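Long-range contacts in pheromone cOB1/lipoprotein, YaeC family (Enterococcus faecalis, PDB 4EF1), which probably binds methionine at the cell surface as the lipid-anchored solute-binding component of a methionine transport system: residues A[39-43]-A[176-180]; A[84-88]-A[116-121]; A[45-49]-A[72-76]. The contacts are given in a common frame with arbitrary orientation. Where two conformers were deposited one is given. Residue numbers count along the deposited sequence, not the author numbering.

Interaction 1: A[39-43]-A[176-180]. With MSE (selenomethionine), chain C.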
loop_
_atom_site.group_PDB
_atom_site.type_symbol
_atom_site.label_atom_id
_atom_site.label_comp_id
_atom_site.label_asym_id
_atom_site.label_seq_id
_atom_site.Cartn_x
_atom_site.Cartn_y
_atom_site.Cartn_z
ATOM N N THR A 39 -4.141 -8.446 -9.256
ATOM C CA THR A 39 -4.651 -7.095 -9.489
ATOM C C THR A 39 -5.527 -6.564 -8.341
ATOM O O THR A 39 -6.010 -5.449 -8.431
ATOM C CB THR A 39 -5.476 -7.103 -10.801
ATOM O OG1 THR A 39 -6.579 -8.003 -10.674
ATOM C CG2 THR A 39 -4.613 -7.565 -11.983
ATOM N N ASP A 40 -5.667 -7.353 -7.262
ATOM C CA ASP A 40 -6.532 -6.961 -6.144
ATOM C C ASP A 40 -5.857 -7.189 -4.806
ATOM O O ASP A 40 -4.670 -7.539 -4.742
ATOM C CB ASP A 40 -7.829 -7.772 -6.216
ATOM C CG ASP A 40 -7.610 -9.198 -5.811
ATOM O OD1 ASP A 40 -6.637 -9.801 -6.302
ATOM O OD2 ASP A 40 -8.340 -9.668 -4.951
ATOM N N TYR A 41 -6.607 -6.971 -3.712
ATOM C CA TYR A 41 -6.057 -7.090 -2.378
ATOM C C TYR A 41 -6.635 -8.260 -1.569
ATOM O O TYR A 41 -6.293 -8.415 -0.409
ATOM C CB TYR A 41 -6.237 -5.766 -1.574
ATOM C CG TYR A 41 -5.453 -4.514 -1.965
ATOM C CD1 TYR A 41 -4.394 -4.552 -2.866
ATOM C CD2 TYR A 41 -5.779 -3.268 -1.384
ATOM C CE1 TYR A 41 -3.691 -3.406 -3.189
ATOM C CE2 TYR A 41 -5.068 -2.139 -1.706
ATOM C CZ TYR A 41 -4.037 -2.209 -2.612
ATOM O OH TYR A 41 -3.312 -1.085 -2.936
ATOM N N VAL A 42 -7.437 -9.116 -2.204
ATOM C CA VAL A 42 -8.049 -10.263 -1.586
ATOM C C VAL A 42 -7.339 -11.542 -2.037
ATOM O O VAL A 42 -6.851 -12.292 -1.208
ATOM C CB VAL A 42 -9.568 -10.305 -1.901
ATOM C CG1 VAL A 42 -10.204 -11.595 -1.422
ATOM C CG2 VAL A 42 -10.273 -9.072 -1.276
ATOM N N LEU A 43 -7.248 -11.750 -3.348
ATOM C CA LEU A 43 -6.721 -12.990 -3.917
ATOM C C LEU A 43 -5.292 -13.387 -3.496
ATOM O O LEU A 43 -5.055 -14.578 -3.305
ATOM C CB LEU A 43 -6.882 -13.044 -5.442
ATOM C CG LEU A 43 -8.337 -13.209 -5.978
ATOM C CD1 LEU A 43 -8.301 -13.264 -7.508
ATOM C CD2 LEU A 43 -9.071 -14.457 -5.457
ATOM N N ASN A 176 -4.085 4.162 -3.846
ATOM C CA ASN A 176 -2.872 3.515 -3.325
ATOM C C ASN A 176 -1.796 3.630 -4.423
ATOM O O ASN A 176 -2.073 3.471 -5.613
ATOM C CB ASN A 176 -3.088 2.028 -2.955
ATOM C CG ASN A 176 -4.139 1.818 -1.892
ATOM O OD1 ASN A 176 -5.327 1.668 -2.216
ATOM N ND2 ASN A 176 -3.714 1.722 -0.633
ATOM N N SER A 177 -0.572 3.918 -4.026
ATOM C CA SER A 177 0.514 4.210 -4.990
ATOM C C SER A 177 0.821 3.104 -5.971
ATOM O O SER A 177 1.196 3.403 -7.096
ATOM C CB SER A 177 1.775 4.647 -4.277
ATOM O OG SER A 177 1.533 5.820 -3.540
ATOM N N ASN A 178 0.638 1.846 -5.563
ATOM C CA ASN A 178 0.864 0.714 -6.473
ATOM C C ASN A 178 -0.011 0.845 -7.713
ATOM O O ASN A 178 0.465 0.721 -8.845
ATOM C CB ASN A 178 0.711 -0.654 -5.763
ATOM C CG ASN A 178 -0.702 -1.018 -5.432
ATOM O OD1 ASN A 178 -1.256 -0.537 -4.452
ATOM N ND2 ASN A 178 -1.315 -1.879 -6.275
ATOM N N PHE A 179 -1.270 1.205 -7.496
ATOM C CA PHE A 179 -2.203 1.419 -8.606
ATOM C C PHE A 179 -1.901 2.726 -9.369
ATOM O O PHE A 179 -1.942 2.755 -10.613
ATOM C CB PHE A 179 -3.653 1.395 -8.114
ATOM C CG PHE A 179 -4.081 0.097 -7.523
ATOM C CD1 PHE A 179 -4.003 -1.070 -8.251
ATOM C CD2 PHE A 179 -4.609 0.041 -6.236
ATOM C CE1 PHE A 179 -4.412 -2.278 -7.690
ATOM C CE2 PHE A 179 -5.017 -1.150 -5.688
ATOM C CZ PHE A 179 -4.926 -2.305 -6.410
ATOM N N ALA A 180 -1.595 3.791 -8.637
ATOM C CA ALA A 180 -1.339 5.097 -9.234
ATOM C C ALA A 180 -0.126 5.042 -10.146
ATOM O O ALA A 180 -0.174 5.467 -11.318
ATOM C CB ALA A 180 -1.161 6.166 -8.148
HETATM N N MSE C 301 0.681 -1.023 -1.823
HETATM C CA MSE C 301 -0.461 -0.531 -0.953
HETATM C C MSE C 301 -0.074 0.673 -0.088
HETATM O O MSE C 301 1.015 0.679 0.505
HETATM O OXT MSE C 301 -0.889 1.618 0.089
HETATM C CB MSE C 301 -1.046 -1.649 -0.091
HETATM C CG MSE C 301 -2.312 -1.281 0.692
HETATM SE SE MSE C 301 -2.772 -2.672 1.939
HETATM C CE MSE C 301 -3.319 -4.106 0.670
#
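In a periplasmic-binding-protein fold the ligand lies in a cleft between two lobes, and residues reaching in from both sides close over it; Tyr41, Asn176 and Asn178 do so here around selenomethionine. Tyr41 OH donates a short hydrogen bond of 2.6 Å to Asn178 OD1, an oxygen that also accepts a weak bond from the ligand amino nitrogen (MSE N to Asn178 OD1, 3.3 Å). Asn176 ND2 binds the carboxylate at MSE OXT, 2.9 Å away, and is held by Asp113 as well. The ligand methyl lies over one face of the tyrosine ring, with MSE CE 3.3 Å from Tyr41 CD2. Beside it the Phe179 ring lies nearly parallel but slid apart, centroids separated by 5.2 Å, while Thr39 O meets its edge at Phe179 CE1 (3.6 Å). Asp40 OD2 forms an Asx turn with Val42 N (2.9 Å), shaping the loop between strand 31-37 and helix 43-50, which faces the start of helix 177-182, just beyond strand 172-175.

Interaction 2: A[84-88]-A[116-121]. With MSE (selenomethionine), chain C.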
loop_
_atom_site.group_PDB
_atom_site.type_symbol
_atom_site.label_atom_id
_atom_site.label_comp_id
_atom_site.label_asym_id
_atom_site.label_seq_id
_atom_site.Cartn_x
_atom_site.Cartn_y
_atom_site.Cartn_z
ATOM N N GLU A 84 4.820 3.309 0.652
ATOM C CA GLU A 84 4.197 3.988 -0.486
ATOM C C GLU A 84 3.330 5.156 0.047
ATOM O O GLU A 84 2.108 4.983 0.226
ATOM C CB GLU A 84 3.269 3.013 -1.213
ATOM C CG GLU A 84 3.972 1.893 -1.889
ATOM C CD GLU A 84 3.025 0.970 -2.644
ATOM O OE1 GLU A 84 1.792 1.278 -2.869
ATOM O OE2 GLU A 84 3.557 -0.089 -3.005
ATOM N N PRO A 85 3.958 6.319 0.308
ATOM C CA PRO A 85 3.212 7.498 0.762
ATOM C C PRO A 85 2.044 7.718 -0.178
ATOM O O PRO A 85 2.238 7.838 -1.404
ATOM C CB PRO A 85 4.251 8.630 0.675
ATOM C CG PRO A 85 5.561 7.937 0.778
ATOM C CD PRO A 85 5.366 6.645 0.055
ATOM N N VAL A 86 0.841 7.672 0.380
ATOM C CA VAL A 86 -0.383 7.686 -0.400
ATOM C C VAL A 86 -0.820 9.136 -0.717
ATOM O O VAL A 86 -0.665 10.074 0.085
ATOM C CB VAL A 86 -1.497 6.916 0.349
ATOM C CG1 VAL A 86 -1.953 7.703 1.580
ATOM C CG2 VAL A 86 -2.658 6.562 -0.578
ATOM N N GLY A 87 -1.337 9.310 -1.920
ATOM C CA GLY A 87 -1.830 10.603 -2.360
ATOM C C GLY A 87 -3.316 10.713 -2.637
ATOM O O GLY A 87 -4.001 9.709 -2.908
ATOM N N LEU A 88 -3.778 11.959 -2.575
ATOM C CA LEU A 88 -5.089 12.364 -3.039
ATOM C C LEU A 88 -4.823 12.994 -4.398
ATOM O O LEU A 88 -3.907 13.825 -4.530
ATOM C CB LEU A 88 -5.768 13.389 -2.114
ATOM C CG LEU A 88 -6.489 12.915 -0.847
ATOM C CD1 LEU A 88 -6.760 14.147 0.021
ATOM C CD2 LEU A 88 -7.768 12.118 -1.128
ATOM N N ARG A 116 -5.238 7.310 6.814
ATOM C CA ARG A 116 -4.279 7.969 5.946
ATOM C C ARG A 116 -4.869 9.214 5.260
ATOM O O ARG A 116 -4.214 10.234 5.196
ATOM C CB ARG A 116 -3.759 6.977 4.920
ATOM C CG ARG A 116 -3.180 5.682 5.504
ATOM C CD ARG A 116 -2.677 4.692 4.492
ATOM N NE ARG A 116 -1.347 4.989 3.942
ATOM C CZ ARG A 116 -0.762 4.263 2.998
ATOM N NH1 ARG A 116 -1.338 3.141 2.550
ATOM N NH2 ARG A 116 0.436 4.600 2.565
ATOM N N VAL A 117 -6.085 9.125 4.728
ATOM C CA VAL A 117 -6.752 10.307 4.175
ATOM C C VAL A 117 -7.062 11.293 5.309
ATOM O O VAL A 117 -6.924 12.509 5.132
ATOM C CB VAL A 117 -8.025 9.971 3.360
ATOM C CG1 VAL A 117 -9.176 9.603 4.306
ATOM C CG2 VAL A 117 -8.407 11.158 2.457
ATOM N N LEU A 118 -7.451 10.768 6.488
ATOM C CA LEU A 118 -7.702 11.608 7.647
ATOM C C LEU A 118 -6.416 12.373 8.088
ATOM O O LEU A 118 -6.514 13.567 8.380
ATOM C CB LEU A 118 -8.299 10.789 8.809
ATOM C CG LEU A 118 -9.723 10.235 8.613
ATOM C CD1 LEU A 118 -10.210 9.475 9.832
ATOM C CD2 LEU A 118 -10.703 11.349 8.313
ATOM N N THR A 119 -5.239 11.698 8.105
ATOM C CA THR A 119 -3.975 12.362 8.464
ATOM C C THR A 119 -3.605 13.396 7.382
ATOM O O THR A 119 -3.082 14.466 7.689
ATOM C CB THR A 119 -2.747 11.419 8.641
ATOM O OG1 THR A 119 -2.312 10.883 7.379
ATOM C CG2 THR A 119 -3.009 10.304 9.665
ATOM N N ILE A 120 -3.865 13.081 6.123
ATOM C CA ILE A 120 -3.564 14.054 5.042
ATOM C C ILE A 120 -4.406 15.357 5.270
ATOM O O ILE A 120 -3.874 16.443 5.296
ATOM C CB ILE A 120 -3.789 13.464 3.646
ATOM C CG1 ILE A 120 -2.712 12.424 3.316
ATOM C CG2 ILE A 120 -3.877 14.583 2.574
ATOM C CD1 ILE A 120 -3.056 11.553 2.130
ATOM N N LEU A 121 -5.715 15.195 5.481
ATOM C CA LEU A 121 -6.605 16.326 5.666
ATOM C C LEU A 121 -6.282 17.113 6.988
ATOM O O LEU A 121 -6.351 18.350 7.002
ATOM C CB LEU A 121 -8.079 15.887 5.603
ATOM C CG LEU A 121 -8.491 15.324 4.232
ATOM C CD1 LEU A 121 -9.844 14.645 4.322
ATOM C CD2 LEU A 121 -8.406 16.373 3.109
HETATM N N MSE C 301 0.681 -1.023 -1.823
HETATM C CA MSE C 301 -0.461 -0.531 -0.953
HETATM C C MSE C 301 -0.074 0.673 -0.088
HETATM O O MSE C 301 1.015 0.679 0.505
HETATM O OXT MSE C 301 -0.889 1.618 0.089
HETATM C CB MSE C 301 -1.046 -1.649 -0.091
HETATM C CG MSE C 301 -2.312 -1.281 0.692
HETATM SE SE MSE C 301 -2.772 -2.672 1.939
HETATM C CE MSE C 301 -3.319 -4.106 0.670
HETATM O O HOH W 1 2.478 2.237 2.032
#
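The packing of a helix against a sheet in an alpha/beta lobe, continued without a break into a ligand site, is well illustrated by residues 84-88 and 116-121 of this periplasmic-binding-protein fold. Val86, just before strand 87-89, and Leu88 within it direct their side chains at helix 114-123, and the same alternation turns the intervening Gly87 away from the helix. Leu88 acts as a wedge. Its branched end enters a hollow lined by three helical residues, with Leu88 CD2 3.8 Å from Val117 CG2, and Leu88 CD1 3.9 Å from Ile120 CG2 and 4.1 Å from Leu121 CD2. Ile120 in turn projects toward the strand, setting its CD1 4.0 Å from Val86 CG1 and 3.5 Å from Val86 O. Leu174 of the adjoining strand 172-175 touches Val86, Leu88, Val117 and Ile120, thickening this apolar layer.

At the other end a long side chain replaces the compact ones. Arg116 stretches along the strand segment, one face of its guanidinium lying over Val86 CG1, which is 3.6 Å from Arg116 NE. Salt bridges to Glu195 and Asp113 hold the group, and at its edge Arg116 NH2 gives a weak hydrogen bond to Glu84 O (2.9 Å). The two segments then take different groups on the ligand's alpha carbon. Glu84 OE1 accepts from the amino group at MSE N, 2.8 Å away, whereas Arg116 NH1 donates to the carboxylate at MSE OXT over 2.9 Å.

Interaction 3: A[45-49]-A[72-76]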
loop_
_atom_site.group_PDB
_atom_site.type_symbol
_atom_site.label_atom_id
_atom_site.label_comp_id
_atom_site.label_asym_id
_atom_site.label_seq_id
_atom_site.Cartn_x
_atom_site.Cartn_y
_atom_site.Cartn_z
ATOM N N ASN A 45 -3.913 -13.001 -0.560
ATOM C CA ASN A 45 -4.091 -13.680 0.718
ATOM C C ASN A 45 -4.788 -15.028 0.573
ATOM O O ASN A 45 -4.346 -15.990 1.212
ATOM C CB ASN A 45 -4.783 -12.790 1.750
ATOM C CG ASN A 45 -3.834 -11.763 2.386
ATOM O OD1 ASN A 45 -2.637 -12.000 2.506
ATOM N ND2 ASN A 45 -4.389 -10.654 2.866
ATOM N N LYS A 46 -5.852 -15.123 -0.246
ATOM C CA LYS A 46 -6.491 -16.417 -0.518
ATOM C C LYS A 46 -5.453 -17.393 -1.064
ATOM O O LYS A 46 -5.352 -18.530 -0.607
ATOM C CB LYS A 46 -7.675 -16.308 -1.502
ATOM C CG LYS A 46 -8.910 -15.597 -0.933
ATOM C CD LYS A 46 -10.165 -15.740 -1.805
ATOM C CE LYS A 46 -11.390 -15.132 -1.128
ATOM N NZ LYS A 46 -11.740 -15.784 0.166
ATOM N N ALA A 47 -4.677 -16.942 -2.038
ATOM C CA ALA A 47 -3.627 -17.766 -2.665
ATOM C C ALA A 47 -2.540 -18.288 -1.685
ATOM O O ALA A 47 -2.055 -19.403 -1.817
ATOM C CB ALA A 47 -2.991 -16.999 -3.832
ATOM N N LEU A 48 -2.136 -17.444 -0.725
ATOM C CA LEU A 48 -1.165 -17.824 0.291
ATOM C C LEU A 48 -1.740 -18.886 1.210
ATOM O O LEU A 48 -1.095 -19.889 1.493
ATOM C CB LEU A 48 -0.670 -16.600 1.073
ATOM C CG LEU A 48 0.303 -16.827 2.239
ATOM C CD1 LEU A 48 1.578 -17.466 1.671
ATOM C CD2 LEU A 48 0.600 -15.501 2.934
ATOM N N GLU A 49 -2.983 -18.723 1.625
ATOM C CA GLU A 49 -3.606 -19.755 2.448
ATOM C C GLU A 49 -3.749 -21.079 1.710
ATOM O O GLU A 49 -3.524 -22.136 2.300
ATOM C CB GLU A 49 -4.972 -19.290 2.927
ATOM C CG GLU A 49 -5.689 -20.337 3.765
ATOM C CD GLU A 49 -7.036 -19.869 4.237
ATOM O OE1 GLU A 49 -7.878 -19.526 3.379
ATOM O OE2 GLU A 49 -7.254 -19.879 5.458
ATOM N N ASP A 72 -9.535 -15.455 9.599
ATOM C CA ASP A 72 -8.842 -16.493 10.385
ATOM C C ASP A 72 -7.608 -17.030 9.666
ATOM O O ASP A 72 -7.295 -18.222 9.762
ATOM C CB ASP A 72 -9.772 -17.661 10.775
ATOM C CG ASP A 72 -10.897 -17.239 11.683
ATOM O OD1 ASP A 72 -11.014 -16.039 11.966
ATOM O OD2 ASP A 72 -11.670 -18.116 12.116
ATOM N N TYR A 73 -6.911 -16.164 8.935
ATOM C CA TYR A 73 -5.706 -16.612 8.240
ATOM C C TYR A 73 -4.589 -16.846 9.246
ATOM O O TYR A 73 -4.313 -15.971 10.045
ATOM C CB TYR A 73 -5.211 -15.568 7.250
ATOM C CG TYR A 73 -6.043 -15.307 6.039
ATOM C CD1 TYR A 73 -6.607 -16.344 5.304
ATOM C CD2 TYR A 73 -6.189 -14.010 5.567
ATOM C CE1 TYR A 73 -7.341 -16.092 4.167
ATOM C CE2 TYR A 73 -6.910 -13.748 4.426
ATOM C CZ TYR A 73 -7.462 -14.798 3.724
ATOM O OH TYR A 73 -8.176 -14.502 2.630
ATOM N N ASP A 74 -3.924 -17.996 9.157
ATOM C CA ASP A 74 -2.817 -18.349 10.051
ATOM C C ASP A 74 -1.501 -17.961 9.342
ATOM O O ASP A 74 -0.756 -18.811 8.854
ATOM C CB ASP A 74 -2.923 -19.842 10.391
ATOM C CG ASP A 74 -1.892 -20.310 11.402
ATOM O OD1 ASP A 74 -1.427 -19.483 12.212
ATOM O OD2 ASP A 74 -1.561 -21.532 11.374
ATOM N N PHE A 75 -1.240 -16.651 9.279
ATOM C CA PHE A 75 -0.074 -16.081 8.617
ATOM C C PHE A 75 0.838 -15.343 9.593
ATOM O O PHE A 75 0.461 -15.063 10.727
ATOM C CB PHE A 75 -0.495 -15.021 7.600
ATOM C CG PHE A 75 -1.392 -15.491 6.486
ATOM C CD1 PHE A 75 -1.524 -16.843 6.121
ATOM C CD2 PHE A 75 -2.040 -14.532 5.717
ATOM C CE1 PHE A 75 -2.344 -17.214 5.056
ATOM C CE2 PHE A 75 -2.876 -14.910 4.668
ATOM C CZ PHE A 75 -3.014 -16.243 4.327
ATOM N N VAL A 76 2.036 -15.015 9.123
ATOM C CA VAL A 76 2.998 -14.206 9.872
ATOM C C VAL A 76 3.660 -13.162 8.944
ATOM O O VAL A 76 3.724 -13.288 7.750
ATOM C CB VAL A 76 4.093 -15.055 10.611
ATOM C CG1 VAL A 76 3.508 -15.897 11.708
ATOM C CG2 VAL A 76 4.880 -15.924 9.631
HETATM O O HOH W 2 -4.821 -19.825 7.278
#
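Phe75 lies with its ring face beneath Leu48, whose CD2 sits 3.8 Å from the ring centroid and only 3° off the ring normal, an almost ideal CH-pi contact. The edge of the same ring meets Asn45 O, 3.4 Å from Phe75 CZ, and Glu49 N is 3.7 Å from Phe75 CZ. Tyr73, two residues earlier, is the companion aromatic residue. One face of its ring is turned to Asn45 O, its CE2 is 3.6 Å from Asn45 CB, and its CE1 edge runs up to Glu49 OE1 at 3.6 Å. The two aromatic rings thus press on one side of helix 43-50, mainly against Asn45, Leu48 and Glu49, about one turn of helix, with Lys46 near the Tyr73 hydroxyl.

Direct hydrogen bonds between the segments are absent, but a water joins them: it donates to Glu49 OE2 (3.0 Å) and accepts from Asp74 N (2.8 Å). Asn45 spends its amide oxygen elsewhere, on Gln59 and Asn56, and its side chain also touches Phe63 and Ala67 of helix 61-71. Phe64 of that helix also touches Phe75.

Asp72, just after helix 61-71 and with positive phi, leads the chain toward strand 75-83 of the six-stranded sheet. A helix laid against aromatic residues at the entry to a sheet strand is the layered alpha/beta packing that builds the lobes of the periplasmic-binding-protein fold.

Along the chain, interaction 3 (45-49 with 72-76) closes first, interaction 2 (84-88 with 116-121) follows, and interaction 1 (39-43 with 176-180) spans both. Strand 75-83, at the start of which interaction 3 lies, belongs to the six-stranded sheet; strand 87-89 of interaction 2 belongs to the five-stranded one. Their centres are about 27 Å apart, on opposite sides of the chain's centre. Interaction 1 sits between, its centre about 16 Å from that of interaction 2 and 17 Å from that of interaction 3. Interactions 1 and 2 meet directly, Asn178 N lying 3.0 Å from Glu84 OE1, and share the selenomethionine. The principle is general: lobe cores flank a cleft that contacts between distant parts of the chain close around the ligand.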